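Exotoxin 5 (Staphylococcus aureus subsp. aureus COL, PDB 3R2I) is a superantigen-like exotoxin of undetermined function that is probably secreted and may act on the host immune system. Local coordinates at residues D205-I209 with E220-S224. Residues are numbered along the deposited sequence; the frame is centred on the assembly and turned at random.
Sequences DKGRI and EIDLS
I209 and I221 form an antiparallel hydrogen-bonded pair, I209 N giving to I221 O at 3.0 Å and I221 N to I209 O at 2.9 Å; strands 207-209 and 220-222 are roughly antiparallel, 146° between their N-to-C directions. One step on, R208 faces D222 as a non-hydrogen-bonded pair, and L223 N closes on G207 O (3.0 Å) as the second strand ends. The branched I209 and I221 suit strand backbone and meet through their CB atoms, turned to the face covered by helix 182-197. L223 crosses I209 at about a right angle, its CD2 lying 3.8 Å from I209 CG1, while G207, having no side chain, lets L223 CD1 lie against its backbone. On the other face, the long chain of R208, extended from CG to NE, carries NH2 across to E220 OE1 (3.3 Å); this salt bridge is long and bent, its N-H...O angle 136°, and NH2 meets OE1 from above the carboxylate plane. The short side chain of D222 suits an Asx turn: OD1 accepts S224 N, two residues on, and also S224 OG from the same face of the carboxylate; a water links OD1 to G207 N. These contacts lie at the open end of the 207-213/218-222 hairpin, whose strand 218-222 is outermost in the mixed sheet that packs on its helix in the C-terminal beta-grasp domain of staphylococcal superantigen-like toxins.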
loop_
_atom_site.group_PDB
_atom_site.type_symbol
_atom_site.label_atom_id
_atom_site.label_comp_id
_atom_site.label_asym_id
_atom_site.label_seq_id
_atom_site.Cartn_x
_atom_site.Cartn_y
_atom_site.Cartn_z
ATOM N N ASP A 205 -12.591 -1.730 -14.192
ATOM C CA ASP A 205 -11.297 -2.028 -13.602
ATOM C C ASP A 205 -10.123 -1.807 -14.578
ATOM O O ASP A 205 -8.989 -2.089 -14.246
ATOM C CB ASP A 205 -11.273 -3.475 -13.083
ATOM C CG ASP A 205 -11.266 -4.502 -14.193
ATOM O OD1 ASP A 205 -10.537 -5.504 -14.057
ATOM O OD2 ASP A 205 -11.973 -4.330 -15.203
ATOM N N LYS A 206 -10.407 -1.366 -15.796
ATOM C CA LYS A 206 -9.362 -1.085 -16.748
ATOM C C LYS A 206 -8.796 0.286 -16.425
ATOM O O LYS A 206 -9.502 1.289 -16.496
ATOM C CB LYS A 206 -9.889 -1.098 -18.175
ATOM C CG LYS A 206 -10.169 -2.484 -18.718
ATOM C CD LYS A 206 -10.897 -2.420 -20.062
ATOM C CE LYS A 206 -10.843 -3.783 -20.790
ATOM N NZ LYS A 206 -11.242 -4.983 -19.954
ATOM N N GLY A 207 -7.535 0.317 -16.036
ATOM C CA GLY A 207 -6.879 1.543 -15.700
ATOM C C GLY A 207 -5.556 1.303 -15.015
ATOM O O GLY A 207 -5.158 0.166 -14.803
ATOM N N ARG A 208 -4.886 2.398 -14.671
ATOM C CA ARG A 208 -3.627 2.345 -14.011
ATOM C C ARG A 208 -3.327 3.551 -13.145
ATOM O O ARG A 208 -3.861 4.646 -13.332
ATOM C CB ARG A 208 -2.517 2.188 -15.037
ATOM C CG ARG A 208 -2.472 3.269 -16.042
ATOM C CD ARG A 208 -1.246 3.168 -16.946
ATOM N NE ARG A 208 -1.032 4.440 -17.651
ATOM C CZ ARG A 208 0.016 4.706 -18.431
ATOM N NH1 ARG A 208 0.122 5.898 -19.009
ATOM N NH2 ARG A 208 0.962 3.787 -18.638
ATOM N N ILE A 209 -2.493 3.290 -12.142
ATOM C CA ILE A 209 -1.939 4.279 -11.272
ATOM C C ILE A 209 -0.490 4.398 -11.697
ATOM O O ILE A 209 0.205 3.378 -11.820
ATOM C CB ILE A 209 -1.923 3.807 -9.802
ATOM C CG1 ILE A 209 -3.340 3.525 -9.286
ATOM C CG2 ILE A 209 -1.190 4.853 -8.926
ATOM C CD1 ILE A 209 -3.408 2.860 -7.925
ATOM N N GLU A 220 4.260 1.715 -12.044
ATOM C CA GLU A 220 2.952 1.487 -12.644
ATOM C C GLU A 220 2.202 0.308 -12.010
ATOM O O GLU A 220 2.720 -0.802 -11.918
ATOM C CB GLU A 220 3.051 1.186 -14.139
ATOM C CG GLU A 220 3.532 2.360 -14.972
ATOM C CD GLU A 220 3.334 2.133 -16.468
ATOM O OE1 GLU A 220 2.357 1.417 -16.875
ATOM O OE2 GLU A 220 4.157 2.704 -17.211
ATOM N N ILE A 221 0.939 0.552 -11.707
ATOM C CA ILE A 221 0.075 -0.415 -11.080
ATOM C C ILE A 221 -1.166 -0.587 -11.941
ATOM O O ILE A 221 -1.851 0.396 -12.253
ATOM C CB ILE A 221 -0.363 0.093 -9.719
ATOM C CG1 ILE A 221 0.855 0.306 -8.794
ATOM C CG2 ILE A 221 -1.364 -0.914 -9.068
ATOM C CD1 ILE A 221 0.544 1.075 -7.513
ATOM N N ASP A 222 -1.453 -1.823 -12.325
ATOM C CA ASP A 222 -2.616 -2.136 -13.152
ATOM C C ASP A 222 -3.812 -2.346 -12.211
ATOM O O ASP A 222 -3.771 -3.228 -11.343
ATOM C CB ASP A 222 -2.260 -3.361 -13.979
ATOM C CG ASP A 222 -3.401 -3.899 -14.804
ATOM O OD1 ASP A 222 -4.533 -3.376 -14.751
ATOM O OD2 ASP A 222 -3.144 -4.901 -15.501
ATOM N N LEU A 223 -4.849 -1.515 -12.353
ATOM C CA LEU A 223 -6.044 -1.612 -11.514
ATOM C C LEU A 223 -6.859 -2.888 -11.658
ATOM O O LEU A 223 -7.648 -3.227 -10.743
ATOM C CB LEU A 223 -6.968 -0.401 -11.727
ATOM C CG LEU A 223 -6.399 0.972 -11.342
ATOM C CD1 LEU A 223 -7.334 2.116 -11.663
ATOM C CD2 LEU A 223 -6.034 0.954 -9.839
ATOM N N SER A 224 -6.666 -3.616 -12.766
ATOM C CA SER A 224 -7.425 -4.837 -13.023
ATOM C C SER A 224 -6.941 -6.066 -12.237
ATOM O O SER A 224 -7.532 -7.128 -12.317
ATOM C CB SER A 224 -7.396 -5.165 -14.520
ATOM O OG SER A 224 -6.113 -5.648 -14.889
HETATM O O HOH W 1 -6.171 -2.305 -16.496
#